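Local coordinates for protein endoglucanase E-5 (Thermobifida fusca, PDB 2CKS) that hydrolyses internal beta-1,4-glucosidic bonds in cellulose, lichenin and cereal beta-glucans, here as the isolated family 5 catalytic domain of a longer secreted cellulase, at residues T230-E235 with I260-W265; N213-L218 with A248-D253; S176-S181 with Y201-Y206; P25-G30 with L254-K259. All blocks are in the same frame, centred on the assembly; numbering follows the deposited sequence.

Interaction 1: T230-E235 with I260-W265; sequences TEFGTE and IGWTKW
The indole of Trp265 carries the carboxylate of Glu231 over one face: the planes are 23° apart, and Glu231 CD stands 3.7 Å above the ring plane, shifted toward its rim. The two residues belong to neighbouring parallel strands of a TIM barrel, 227-233 and 262-265, linked by a beta-alpha-beta crossover through helix 245-258. Water 2 lies at the edge of the same indole. Further along, Phe232 and Trp262 form an offset edge-to-face pair with planes at 85°, Phe232 CE1 coming to 3.4 Å from Trp262 CE3. One face of the Phe232 ring takes CG of Lys264, in one of its two conformers. Glu231, the nucleophile by similarity, has CG anti to its backbone N (chi1 -164°), which brings Glu231 CG to 3.7 Å from Trp265 CB. Its OE1 binds zinc and bonds to Tyr206 OH, while OE2 pairs with Arg61, so both oxygens are engaged beyond the stack. Between the strands, Trp265 N donates to Phe232 O at 2.9 Å, whereas the buried Phe232 N finds no partner in the model. Thr263 OG1 donates to Thr230 O at 2.7 Å, coming from above the carbonyl plane.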
loop_
_atom_site.group_PDB
_atom_site.type_symbol
_atom_site.label_atom_id
_atom_site.label_comp_id
_atom_site.label_asym_id
_atom_site.label_seq_id
_atom_site.Cartn_x
_atom_site.Cartn_y
_atom_site.Cartn_z
ATOM N N THR A 230 2.660 -2.028 2.616
ATOM C CA THR A 230 1.558 -1.589 1.753
ATOM C C THR A 230 0.487 -2.657 1.546
ATOM O O THR A 230 -0.587 -2.358 1.042
ATOM C CB THR A 230 2.065 -1.096 0.388
ATOM O OG1 THR A 230 2.913 -2.078 -0.204
ATOM C CG2 THR A 230 2.945 0.128 0.524
ATOM N N GLU A 231 0.765 -3.890 1.950
ATOM C CA GLU A 231 -0.219 -4.951 1.825
ATOM C C GLU A 231 0.073 -6.041 2.837
ATOM O O GLU A 231 1.165 -6.590 2.851
ATOM C CB GLU A 231 -0.170 -5.520 0.415
ATOM C CG GLU A 231 -1.371 -6.351 0.042
ATOM C CD GLU A 231 -1.249 -6.892 -1.362
ATOM O OE1 GLU A 231 -1.203 -8.132 -1.513
ATOM O OE2 GLU A 231 -1.196 -6.074 -2.305
ATOM N N PHE A 232 -0.899 -6.353 3.686
ATOM C CA PHE A 232 -0.779 -7.535 4.538
ATOM C C PHE A 232 -2.125 -8.144 4.842
ATOM O O PHE A 232 -3.164 -7.503 4.714
ATOM C CB PHE A 232 -0.040 -7.237 5.851
ATOM C CG PHE A 232 -0.898 -6.589 6.905
ATOM C CD1 PHE A 232 -1.123 -5.234 6.888
ATOM C CD2 PHE A 232 -1.473 -7.342 7.919
ATOM C CE1 PHE A 232 -1.896 -4.629 7.845
ATOM C CE2 PHE A 232 -2.276 -6.732 8.890
ATOM C CZ PHE A 232 -2.481 -5.364 8.845
ATOM N N GLY A 233 -2.085 -9.402 5.247
ATOM C CA GLY A 233 -3.267 -10.122 5.657
ATOM C C GLY A 233 -2.997 -10.909 6.919
ATOM O O GLY A 233 -1.846 -11.134 7.308
ATOM N N THR A 234 -4.081 -11.350 7.545
ATOM C CA THR A 234 -4.002 -12.188 8.734
ATOM C C THR A 234 -4.172 -13.659 8.389
ATOM O O THR A 234 -4.022 -14.508 9.262
ATOM C CB THR A 234 -5.065 -11.768 9.775
ATOM O OG1 THR A 234 -6.374 -11.806 9.195
ATOM C CG2 THR A 234 -4.883 -10.329 10.211
ATOM N N GLU A 235 -4.454 -13.970 7.127
ATOM C CA GLU A 235 -4.704 -15.352 6.709
ATOM C C GLU A 235 -3.522 -15.871 5.888
ATOM O O GLU A 235 -2.401 -15.421 6.089
ATOM C CB GLU A 235 -6.056 -15.471 5.987
ATOM C CG GLU A 235 -6.169 -14.706 4.685
ATOM C CD GLU A 235 -6.356 -13.226 4.909
ATOM O OE1 GLU A 235 -5.492 -12.444 4.459
ATOM O OE2 GLU A 235 -7.349 -12.856 5.575
ATOM N N ILE A 260 6.192 1.618 11.797
ATOM C CA ILE A 260 6.061 1.167 10.416
ATOM C C ILE A 260 4.593 1.236 10.005
ATOM O O ILE A 260 3.742 0.557 10.586
ATOM C CB ILE A 260 6.569 -0.267 10.276
ATOM C CG1 ILE A 260 8.078 -0.329 10.570
ATOM C CG2 ILE A 260 6.279 -0.807 8.874
ATOM C CD1 ILE A 260 8.583 -1.732 10.842
ATOM N N GLY A 261 4.299 2.063 9.008
ATOM C CA GLY A 261 2.934 2.211 8.534
ATOM C C GLY A 261 2.461 0.973 7.798
ATOM O O GLY A 261 3.267 0.164 7.320
ATOM N N TRP A 262 1.144 0.814 7.724
ATOM C CA TRP A 262 0.549 -0.308 7.025
ATOM C C TRP A 262 -0.832 -0.028 6.457
ATOM O O TRP A 262 -1.577 0.816 6.960
ATOM C CB TRP A 262 0.470 -1.541 7.932
ATOM C CG TRP A 262 -0.138 -1.396 9.336
ATOM C CD1 TRP A 262 0.554 -1.308 10.507
ATOM C CD2 TRP A 262 -1.532 -1.438 9.707
ATOM N NE1 TRP A 262 -0.307 -1.274 11.579
ATOM C CE2 TRP A 262 -1.595 -1.356 11.120
ATOM C CE3 TRP A 262 -2.735 -1.498 8.988
ATOM C CZ2 TRP A 262 -2.803 -1.343 11.821
ATOM C CZ3 TRP A 262 -3.936 -1.512 9.695
ATOM C CH2 TRP A 262 -3.957 -1.432 11.092
ATOM N N THR A 263 -1.148 -0.765 5.395
ATOM C CA THR A 263 -2.484 -0.803 4.814
ATOM C C THR A 263 -2.870 -2.258 4.606
ATOM O O THR A 263 -2.212 -2.970 3.845
ATOM C CB THR A 263 -2.548 -0.017 3.465
ATOM O OG1 THR A 263 -1.399 -0.294 2.649
ATOM C CG2 THR A 263 -2.512 1.471 3.702
ATOM N N LYS A 264 -3.941 -2.699 5.265
ATOM C CA LYS A 264 -4.348 -4.093 5.207
ATOM C C LYS A 264 -5.104 -4.399 3.916
ATOM O O LYS A 264 -5.900 -3.594 3.438
ATOM C CB LYS A 264 -5.224 -4.464 6.408
ATOM C CG LYS A 264 -5.716 -5.908 6.373
ATOM C CD LYS A 264 -6.423 -6.332 7.627
ATOM C CE LYS A 264 -6.655 -7.825 7.618
ATOM N NZ LYS A 264 -7.420 -8.273 6.418
ATOM N N TRP A 265 -4.850 -5.586 3.380
ATOM C CA TRP A 265 -5.579 -6.124 2.241
ATOM C C TRP A 265 -6.792 -6.862 2.806
ATOM O O TRP A 265 -6.607 -7.807 3.570
ATOM C CB TRP A 265 -4.655 -7.115 1.538
ATOM C CG TRP A 265 -5.095 -7.633 0.212
ATOM C CD1 TRP A 265 -5.489 -8.903 -0.067
ATOM C CD2 TRP A 265 -5.107 -6.927 -1.042
ATOM N NE1 TRP A 265 -5.790 -9.024 -1.401
ATOM C CE2 TRP A 265 -5.559 -7.829 -2.022
ATOM C CE3 TRP A 265 -4.802 -5.617 -1.430
ATOM C CZ2 TRP A 265 -5.701 -7.471 -3.361
ATOM C CZ3 TRP A 265 -4.951 -5.259 -2.758
ATOM C CH2 TRP A 265 -5.393 -6.189 -3.708
HETATM O O HOH W 1 -6.699 -10.673 6.450
HETATM O O HOH W 2 -5.952 -10.432 2.982
#

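Interaction 2: N213-L218 with A248-D253; sequences NYLNAL and ADRYID
Leu215 and Tyr251 mark the nearest backbone approach, CA atoms 6.6 Å apart, between helices 212-224 and 245-258, two outer helices of the TIM barrel that run almost parallel (5°) with axes 10.8 Å apart. With the axes that far from each other, the space between them is spanned by side chains. Leu215 and Tyr251 lie alongside each other, pointing opposite ways. CG of Leu215 is anti to its backbone N (chi1 -176°), and its CD1 methyl lies over one face of the phenol, a CH-pi contact with Leu215 CD1 3.9 Å from the centroid of the Tyr251 ring. Leu218 CD2 meets the same ring at its edge, 4.2 Å from Tyr251 CD1. The phenol reaches across to helix 212-224, where Tyr251 OH packs tightly at 3.1 Å from Tyr214 CB and bonds to the backbone carbonyl O of His210. It also passes Leu215 N, but at too poor an angle for a bond. A phenylalanine in place of Tyr251 would probably leave His210 O without this donor and open a small gap beside Tyr214 CB. At the more exposed side, the bent Arg250 chain crosses Leu215 at about a right angle, Arg250 NH2 coming to 3.7 Å from Leu215 CD2; that same NH2 forms a salt bridge with Asp212. On the face opposite Leu215, the Tyr251 ring stacks on Phe205 of strand 199-206, Leu218 also touches Phe203 of that strand, and beyond helix 245-258 its Ala248 and Ile252 rest on Trp299 of helix 295-304.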
loop_
_atom_site.group_PDB
_atom_site.type_symbol
_atom_site.label_atom_id
_atom_site.label_comp_id
_atom_site.label_asym_id
_atom_site.label_seq_id
_atom_site.Cartn_x
_atom_site.Cartn_y
_atom_site.Cartn_z
ATOM N N ASN A 213 10.561 -16.005 10.265
ATOM C CA ASN A 213 11.553 -15.548 9.289
ATOM C C ASN A 213 11.117 -14.282 8.542
ATOM O O ASN A 213 11.956 -13.472 8.166
ATOM C CB ASN A 213 12.018 -16.666 8.331
ATOM C CG ASN A 213 10.917 -17.184 7.406
ATOM O OD1 ASN A 213 11.184 -17.511 6.248
ATOM N ND2 ASN A 213 9.699 -17.309 7.921
ATOM N N TYR A 214 9.814 -14.107 8.351
ATOM C CA TYR A 214 9.290 -12.885 7.744
ATOM C C TYR A 214 9.267 -11.738 8.761
ATOM O O TYR A 214 9.646 -10.611 8.438
ATOM C CB TYR A 214 7.895 -13.137 7.156
ATOM C CG TYR A 214 7.925 -13.904 5.858
ATOM C CD1 TYR A 214 7.714 -13.269 4.640
ATOM C CD2 TYR A 214 8.158 -15.268 5.851
ATOM C CE1 TYR A 214 7.744 -13.991 3.439
ATOM C CE2 TYR A 214 8.181 -15.993 4.667
ATOM C CZ TYR A 214 7.981 -15.348 3.468
ATOM O OH TYR A 214 8.012 -16.079 2.300
ATOM N N LEU A 215 8.832 -12.028 9.983
ATOM C CA LEU A 215 8.826 -11.042 11.063
ATOM C C LEU A 215 10.245 -10.532 11.340
ATOM O O LEU A 215 10.466 -9.335 11.477
ATOM C CB LEU A 215 8.196 -11.646 12.330
ATOM C CG LEU A 215 8.011 -10.733 13.541
ATOM C CD1 LEU A 215 6.911 -9.734 13.279
ATOM C CD2 LEU A 215 7.692 -11.560 14.783
ATOM N N ASN A 216 11.200 -11.448 11.409
ATOM C CA ASN A 216 12.603 -11.083 11.598
ATOM C C ASN A 216 13.144 -10.182 10.487
ATOM O O ASN A 216 13.871 -9.221 10.762
ATOM C CB ASN A 216 13.483 -12.336 11.723
ATOM C CG ASN A 216 13.286 -13.071 13.051
ATOM O OD1 ASN A 216 12.756 -12.522 13.999
ATOM N ND2 ASN A 216 13.719 -14.321 13.105
ATOM N N ALA A 217 12.786 -10.484 9.241
ATOM C CA ALA A 217 13.228 -9.689 8.098
ATOM C C ALA A 217 12.680 -8.272 8.160
ATOM O O ALA A 217 13.365 -7.329 7.784
ATOM C CB ALA A 217 12.829 -10.359 6.790
ATOM N N LEU A 218 11.444 -8.118 8.620
ATOM C CA LEU A 218 10.855 -6.795 8.774
ATOM C C LEU A 218 11.594 -5.981 9.845
ATOM O O LEU A 218 11.888 -4.805 9.644
ATOM C CB LEU A 218 9.369 -6.917 9.102
ATOM C CG LEU A 218 8.601 -5.614 9.301
ATOM C CD1 LEU A 218 8.721 -4.714 8.079
ATOM C CD2 LEU A 218 7.156 -5.939 9.588
ATOM N N ALA A 248 -0.437 -12.365 13.685
ATOM C CA ALA A 248 -0.698 -11.038 13.149
ATOM C C ALA A 248 -0.454 -9.966 14.204
ATOM O O ALA A 248 0.103 -8.918 13.901
ATOM C CB ALA A 248 -2.121 -10.951 12.627
ATOM N N ASP A 249 -0.849 -10.239 15.444
ATOM C CA ASP A 249 -0.651 -9.290 16.542
ATOM C C ASP A 249 0.846 -9.062 16.822
ATOM O O ASP A 249 1.238 -7.979 17.245
ATOM C CB ASP A 249 -1.338 -9.789 17.826
ATOM C CG ASP A 249 -2.848 -9.605 17.816
ATOM O OD1 ASP A 249 -3.383 -8.864 16.959
ATOM O OD2 ASP A 249 -3.592 -10.172 18.650
ATOM N N ARG A 250 1.681 -10.075 16.599
ATOM C CA ARG A 250 3.124 -9.899 16.727
ATOM C C ARG A 250 3.643 -8.903 15.699
ATOM O O ARG A 250 4.449 -8.045 16.027
ATOM C CB ARG A 250 3.864 -11.233 16.604
ATOM C CG ARG A 250 3.517 -12.215 17.709
ATOM C CD ARG A 250 4.102 -13.584 17.513
ATOM N NE ARG A 250 5.563 -13.544 17.499
ATOM C CZ ARG A 250 6.337 -14.549 17.116
ATOM N NH1 ARG A 250 5.810 -15.705 16.712
ATOM N NH2 ARG A 250 7.652 -14.402 17.141
ATOM N N TYR A 251 3.163 -9.010 14.466
ATOM C CA TYR A 251 3.501 -8.037 13.430
ATOM C C TYR A 251 2.992 -6.640 13.802
ATOM O O TYR A 251 3.699 -5.648 13.636
ATOM C CB TYR A 251 2.890 -8.446 12.090
ATOM C CG TYR A 251 3.614 -9.532 11.334
ATOM C CD1 TYR A 251 4.713 -9.237 10.532
ATOM C CD2 TYR A 251 3.174 -10.847 11.381
ATOM C CE1 TYR A 251 5.354 -10.216 9.802
ATOM C CE2 TYR A 251 3.817 -11.842 10.656
ATOM C CZ TYR A 251 4.913 -11.519 9.876
ATOM O OH TYR A 251 5.545 -12.498 9.148
ATOM N N ILE A 252 1.761 -6.559 14.301
ATOM C CA ILE A 252 1.173 -5.274 14.672
ATOM C C ILE A 252 1.978 -4.608 15.774
ATOM O O ILE A 252 2.220 -3.409 15.727
ATOM C CB ILE A 252 -0.306 -5.440 15.099
ATOM C CG1 ILE A 252 -1.164 -5.765 13.875
ATOM C CG2 ILE A 252 -0.822 -4.195 15.824
ATOM C CD1 ILE A 252 -1.487 -4.569 13.005
ATOM N N ASP A 253 2.402 -5.388 16.758
ATOM C CA ASP A 253 3.175 -4.838 17.867
ATOM C C ASP A 253 4.552 -4.370 17.400
ATOM O O ASP A 253 5.025 -3.333 17.847
ATOM C CB ASP A 253 3.283 -5.847 19.008
ATOM C CG ASP A 253 1.944 -6.090 19.688
ATOM O OD1 ASP A 253 1.827 -7.092 20.415
ATOM O OD2 ASP A 253 0.949 -5.339 19.546
#

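Interaction 3: S176-S181 with Y201-Y206; sequences SSLGVS and YAFHFY
Ser176 lays its CB methylene squarely over the imidazole of His204, 3.9 Å above the centre of the ring and only 5° off its normal. CG of His204 is anti to its carbonyl carbon (chi1 -67°), 3.9 Å from Ser176 CB. The backbone carbonyl beside it secures the same pair: His204 N donates to Ser176 O at 2.7 Å, with an N-H...O angle of 143°. Phe203 CA adds a CH...O contact to that oxygen at 3.2 Å. Ser176 OG turns elsewhere, bonding to Asn138 O and to Thr172 N, so the serine is tied down while its CB covers the ring. Both imidazole nitrogens are engaged too, His204 ND1 with Glu139 OE2 and NE2 with Thr230 OG1, which fixes the ring's rotation next to the residue assigned by similarity as proton donor. An alanine in place of His204 would probably leave Glu139 OE2 and Thr230 OG1 without these partners and open a gap beneath Ser176 CB. After Ser176 the chain makes a type I' turn from Ser177 to Val180, closed by Val180 N bonding to Ser177 O at 2.9 Å. The turn brings Leu178 across Phe203 at about a right angle, Leu178 CD1 lying 3.4 Å from Phe203 CD1. Ser177 O approaches the edge of that phenyl ring, 3.6 Å from Phe203 CE1. In the TIM barrel this loop belongs to the connection between neighbouring strands 168-170 and 199-206; Leu178 also packs on Ile189 of helix 187-191 and Ala221 of helix 212-224, and Val180 rests against Tyr214 and Ala217 of the latter.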
loop_
_atom_site.group_PDB
_atom_site.type_symbol
_atom_site.label_atom_id
_atom_site.label_comp_id
_atom_site.label_asym_id
_atom_site.label_seq_id
_atom_site.Cartn_x
_atom_site.Cartn_y
_atom_site.Cartn_z
ATOM N N SER A 176 7.417 -8.502 -2.948
ATOM C CA SER A 176 7.694 -7.502 -1.924
ATOM C C SER A 176 7.838 -8.134 -0.538
ATOM O O SER A 176 7.315 -7.630 0.452
ATOM C CB SER A 176 6.651 -6.384 -1.959
ATOM O OG SER A 176 6.910 -5.534 -3.067
ATOM N N SER A 177 8.587 -9.231 -0.479
ATOM C CA SER A 177 8.903 -9.880 0.792
ATOM C C SER A 177 10.308 -9.536 1.285
ATOM O O SER A 177 10.874 -10.272 2.079
ATOM C CB SER A 177 8.754 -11.392 0.654
ATOM O OG SER A 177 9.711 -11.909 -0.255
ATOM N N LEU A 178 10.852 -8.415 0.819
ATOM C CA LEU A 178 12.236 -8.030 1.096
ATOM C C LEU A 178 13.202 -9.146 0.689
ATOM O O LEU A 178 14.278 -9.297 1.274
ATOM C CB LEU A 178 12.426 -7.637 2.570
ATOM C CG LEU A 178 11.647 -6.399 3.043
ATOM C CD1 LEU A 178 11.543 -6.379 4.556
ATOM C CD2 LEU A 178 12.291 -5.125 2.539
ATOM N N GLY A 179 12.811 -9.924 -0.318
ATOM C CA GLY A 179 13.610 -11.037 -0.792
ATOM C C GLY A 179 13.409 -12.352 -0.061
ATOM O O GLY A 179 13.921 -13.363 -0.516
ATOM N N VAL A 180 12.670 -12.364 1.045
ATOM C CA VAL A 180 12.579 -13.567 1.887
ATOM C C VAL A 180 12.020 -14.778 1.121
ATOM O O VAL A 180 12.523 -15.895 1.259
ATOM C CB VAL A 180 11.747 -13.307 3.166
ATOM C CG1 VAL A 180 11.538 -14.596 3.961
ATOM C CG2 VAL A 180 12.412 -12.254 4.037
ATOM N N SER A 181 10.998 -14.549 0.306
ATOM C CA SER A 181 10.338 -15.629 -0.422
ATOM C C SER A 181 11.198 -16.202 -1.551
ATOM O O SER A 181 10.907 -17.288 -2.061
ATOM C CB SER A 181 9.005 -15.146 -0.987
ATOM O OG SER A 181 9.200 -14.383 -2.159
ATOM N N TYR A 201 10.620 1.337 1.224
ATOM C CA TYR A 201 10.619 0.031 0.583
ATOM C C TYR A 201 9.441 -0.763 1.109
ATOM O O TYR A 201 9.137 -0.732 2.302
ATOM C CB TYR A 201 11.930 -0.690 0.865
ATOM C CG TYR A 201 13.118 0.017 0.263
ATOM C CD1 TYR A 201 13.808 0.978 0.985
ATOM C CD2 TYR A 201 13.538 -0.256 -1.032
ATOM C CE1 TYR A 201 14.898 1.627 0.438
ATOM C CE2 TYR A 201 14.621 0.390 -1.583
ATOM C CZ TYR A 201 15.304 1.321 -0.848
ATOM O OH TYR A 201 16.388 1.966 -1.411
ATOM N N ALA A 202 8.772 -1.475 0.214
ATOM C CA ALA A 202 7.574 -2.216 0.585
ATOM C C ALA A 202 7.870 -3.596 1.152
ATOM O O ALA A 202 8.776 -4.297 0.696
ATOM C CB ALA A 202 6.662 -2.332 -0.605
ATOM N N PHE A 203 7.073 -3.994 2.143
ATOM C CA PHE A 203 7.042 -5.355 2.643
ATOM C C PHE A 203 5.604 -5.832 2.745
ATOM O O PHE A 203 4.728 -5.103 3.208
ATOM C CB PHE A 203 7.715 -5.434 4.010
ATOM C CG PHE A 203 7.754 -6.821 4.594
ATOM C CD1 PHE A 203 8.491 -7.828 3.985
ATOM C CD2 PHE A 203 7.060 -7.117 5.753
ATOM C CE1 PHE A 203 8.533 -9.104 4.529
ATOM C CE2 PHE A 203 7.099 -8.394 6.300
ATOM C CZ PHE A 203 7.846 -9.380 5.696
ATOM N N HIS A 204 5.372 -7.052 2.283
ATOM C CA HIS A 204 4.060 -7.684 2.317
ATOM C C HIS A 204 4.149 -8.997 3.053
ATOM O O HIS A 204 5.094 -9.752 2.864
ATOM C CB HIS A 204 3.576 -7.978 0.900
ATOM C CG HIS A 204 3.297 -6.752 0.084
ATOM N ND1 HIS A 204 2.742 -6.816 -1.176
ATOM C CD2 HIS A 204 3.498 -5.438 0.338
ATOM C CE1 HIS A 204 2.611 -5.593 -1.658
ATOM N NE2 HIS A 204 3.065 -4.739 -0.762
ATOM N N PHE A 205 3.139 -9.297 3.857
ATOM C CA PHE A 205 3.102 -10.562 4.577
ATOM C C PHE A 205 1.660 -11.001 4.807
ATOM O O PHE A 205 0.752 -10.181 4.861
ATOM C CB PHE A 205 3.842 -10.459 5.913
ATOM C CG PHE A 205 3.162 -9.573 6.930
ATOM C CD1 PHE A 205 2.183 -10.084 7.784
ATOM C CD2 PHE A 205 3.501 -8.230 7.047
ATOM C CE1 PHE A 205 1.543 -9.270 8.718
ATOM C CE2 PHE A 205 2.866 -7.407 7.987
ATOM C CZ PHE A 205 1.885 -7.926 8.819
ATOM N N TYR A 206 1.487 -12.301 5.001
ATOM C CA TYR A 206 0.208 -12.913 5.304
ATOM C C TYR A 206 0.475 -13.811 6.511
ATOM O O TYR A 206 1.177 -14.812 6.392
ATOM C CB TYR A 206 -0.317 -13.668 4.076
ATOM C CG TYR A 206 -0.825 -12.697 3.042
ATOM C CD1 TYR A 206 -2.153 -12.305 3.033
ATOM C CD2 TYR A 206 0.039 -12.105 2.125
ATOM C CE1 TYR A 206 -2.626 -11.383 2.112
ATOM C CE2 TYR A 206 -0.421 -11.167 1.205
ATOM C CZ TYR A 206 -1.760 -10.812 1.205
ATOM O OH TYR A 206 -2.251 -9.899 0.295
#

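Interaction 4: P25-G30 with L254-K259; sequences PVQLRG and LMAERK
Gln27 and Lys259 carry a contact of close packing plus one bridging water, where the chain leading into strand 29-32, first of the TIM barrel, lies against the C-terminal end of helix 245-258. That helix ends in a Schellman motif: Lys259 takes a positive phi (52°) and its N makes a weak bond back to Ala256 O, while Ile260 N probably bonds to Met255 O. The Gln27 side chain is the main bridge. With CG anti to the backbone N (chi1 -172°) and the rest extended, it reaches from Lys259 to Met255 and Ala256 in this last turn. At its root, Gln27 CB packs 3.8 Å from Lys259 CA; at its end, Gln27 OE1 comes to 3.6 Å from Ala256 CA. The amide nitrogen lies near the carbonyl of Met255 at a poor angle for bonding, and donates instead to Ile260 O, just past the helix end. Lys259 answers from the other segment: its chain bends at chi2, and Lys259 CD sits 3.5 Å from Pro25 O and 4.0 Å from Pro25 CB. Nearby, Met255 and Gln27 both touch Trp262, on the last barrel strand, which pairs with strand 29-32 to close the barrel. Water 3 joins the two segments directly, accepting from Gln27 N at 3.0 Å and from Lys259 NZ at 2.9 Å.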
loop_
_atom_site.group_PDB
_atom_site.type_symbol
_atom_site.label_atom_id
_atom_site.label_comp_id
_atom_site.label_asym_id
_atom_site.label_seq_id
_atom_site.Cartn_x
_atom_site.Cartn_y
_atom_site.Cartn_z
ATOM N N PRO A 25 8.518 11.051 13.986
ATOM C CA PRO A 25 8.123 9.799 13.327
ATOM C C PRO A 25 6.630 9.520 13.495
ATOM O O PRO A 25 6.079 9.705 14.578
ATOM C CB PRO A 25 8.970 8.745 14.042
ATOM C CG PRO A 25 10.159 9.486 14.484
ATOM C CD PRO A 25 9.641 10.836 14.921
ATOM N N VAL A 26 5.988 9.105 12.410
ATOM C CA VAL A 26 4.559 8.851 12.406
ATOM C C VAL A 26 4.297 7.487 11.779
ATOM O O VAL A 26 4.973 7.091 10.828
ATOM C CB VAL A 26 3.785 9.962 11.655
ATOM C CG1 VAL A 26 4.178 10.041 10.180
ATOM C CG2 VAL A 26 2.288 9.773 11.813
ATOM N N GLN A 27 3.321 6.780 12.339
ATOM C CA GLN A 27 2.866 5.499 11.812
ATOM C C GLN A 27 1.484 5.698 11.194
ATOM O O GLN A 27 0.507 5.913 11.915
ATOM C CB GLN A 27 2.788 4.458 12.927
ATOM C CG GLN A 27 2.510 3.079 12.401
ATOM C CD GLN A 27 2.123 2.063 13.447
ATOM O OE1 GLN A 27 1.768 2.410 14.587
ATOM N NE2 GLN A 27 2.155 0.797 13.057
ATOM N N LEU A 28 1.405 5.639 9.870
ATOM C CA LEU A 28 0.130 5.778 9.171
ATOM C C LEU A 28 -0.465 4.391 8.960
ATOM O O LEU A 28 0.172 3.538 8.360
ATOM C CB LEU A 28 0.332 6.479 7.828
ATOM C CG LEU A 28 1.001 7.850 7.868
ATOM C CD1 LEU A 28 1.179 8.408 6.466
ATOM C CD2 LEU A 28 0.195 8.811 8.731
ATOM N N ARG A 29 -1.676 4.172 9.473
ATOM C CA ARG A 29 -2.334 2.878 9.390
ATOM C C ARG A 29 -3.660 3.010 8.684
ATOM O O ARG A 29 -4.416 3.956 8.922
ATOM C CB ARG A 29 -2.573 2.289 10.779
ATOM C CG ARG A 29 -1.313 2.208 11.636
ATOM C CD ARG A 29 -1.554 1.828 13.074
ATOM N NE ARG A 29 -2.542 2.720 13.665
ATOM C CZ ARG A 29 -3.474 2.367 14.538
ATOM N NH1 ARG A 29 -3.551 1.127 15.001
ATOM N NH2 ARG A 29 -4.331 3.283 14.958
ATOM N N GLY A 30 -3.977 2.042 7.834
ATOM C CA GLY A 30 -5.210 2.102 7.083
ATOM C C GLY A 30 -5.477 0.848 6.285
ATOM O O GLY A 30 -5.112 -0.236 6.703
ATOM N N LEU A 254 5.169 -5.118 16.490
ATOM C CA LEU A 254 6.465 -4.734 15.946
ATOM C C LEU A 254 6.328 -3.444 15.145
ATOM O O LEU A 254 7.114 -2.515 15.309
ATOM C CB LEU A 254 7.041 -5.840 15.068
ATOM C CG LEU A 254 8.485 -5.653 14.584
ATOM C CD1 LEU A 254 8.538 -4.990 13.212
ATOM C CD2 LEU A 254 9.343 -4.879 15.600
ATOM N N MET A 255 5.307 -3.374 14.304
ATOM C CA MET A 255 5.107 -2.196 13.479
ATOM C C MET A 255 4.818 -0.958 14.336
ATOM O O MET A 255 5.296 0.117 14.030
ATOM C CB MET A 255 4.026 -2.451 12.426
ATOM C CG MET A 255 4.445 -3.480 11.393
ATOM S SD MET A 255 3.301 -3.637 10.010
ATOM C CE MET A 255 1.883 -4.398 10.770
ATOM N N ALA A 256 4.068 -1.118 15.425
ATOM C CA ALA A 256 3.802 0.001 16.331
ATOM C C ALA A 256 5.089 0.493 17.019
ATOM O O ALA A 256 5.334 1.697 17.122
ATOM C CB ALA A 256 2.763 -0.407 17.368
ATOM N N GLU A 257 5.910 -0.451 17.469
ATOM C CA GLU A 257 7.192 -0.161 18.119
ATOM C C GLU A 257 8.126 0.618 17.187
ATOM O O GLU A 257 8.787 1.562 17.605
ATOM C CB GLU A 257 7.814 -1.484 18.574
ATOM C CG GLU A 257 9.249 -1.467 19.074
ATOM C CD GLU A 257 9.789 -2.880 19.215
ATOM O OE1 GLU A 257 9.417 -3.566 20.185
ATOM O OE2 GLU A 257 10.566 -3.322 18.345
ATOM N N ARG A 258 8.138 0.245 15.910
ATOM C CA ARG A 258 9.060 0.809 14.930
ATOM C C ARG A 258 8.413 1.895 14.072
ATOM O O ARG A 258 9.052 2.442 13.167
ATOM C CB ARG A 258 9.588 -0.302 14.033
ATOM C CG ARG A 258 10.288 -1.427 14.782
ATOM C CD ARG A 258 11.596 -1.010 15.371
ATOM N NE ARG A 258 12.232 -2.107 16.088
ATOM C CZ ARG A 258 13.206 -2.862 15.600
ATOM N NH1 ARG A 258 13.695 -2.653 14.380
ATOM N NH2 ARG A 258 13.721 -3.825 16.352
ATOM N N LYS A 259 7.151 2.204 14.378
ATOM C CA LYS A 259 6.346 3.171 13.638
ATOM C C LYS A 259 6.337 2.894 12.129
ATOM O O LYS A 259 6.442 3.805 11.306
ATOM C CB LYS A 259 6.768 4.600 13.981
ATOM C CG LYS A 259 6.577 4.918 15.473
ATOM C CD LYS A 259 6.248 6.377 15.728
ATOM C CE LYS A 259 5.596 6.597 17.103
ATOM N NZ LYS A 259 4.099 6.521 17.058
HETATM O O HOH W 3 2.335 7.641 15.020
#

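Overall arrangement
Interactions 1 and 3 meet at the active site, their centres about 11 Å apart: Thr230 OG1 lies 2.7 Å from His204 NE2, and Glu231 OE1 the same distance from Tyr206 OH, both probable hydrogen bonds. The nearest side-chain atoms of Glu231 and Glu139, nucleophile and proton donor by similarity, are about 4 Å apart, and both residues bind a zinc ion. Interaction 2 lies outside the barrel wall and meets interaction 3 through Tyr251 CG, 3.3 Å from Phe205 CE1. Interaction 4 uses the later part of helix 245-258, and Leu218 CD2 meets Met255 CG at 4.1 Å. It joins interaction 1 where the barrel closes, Gly30 N probably bonding to Trp262 O at 2.8 Å.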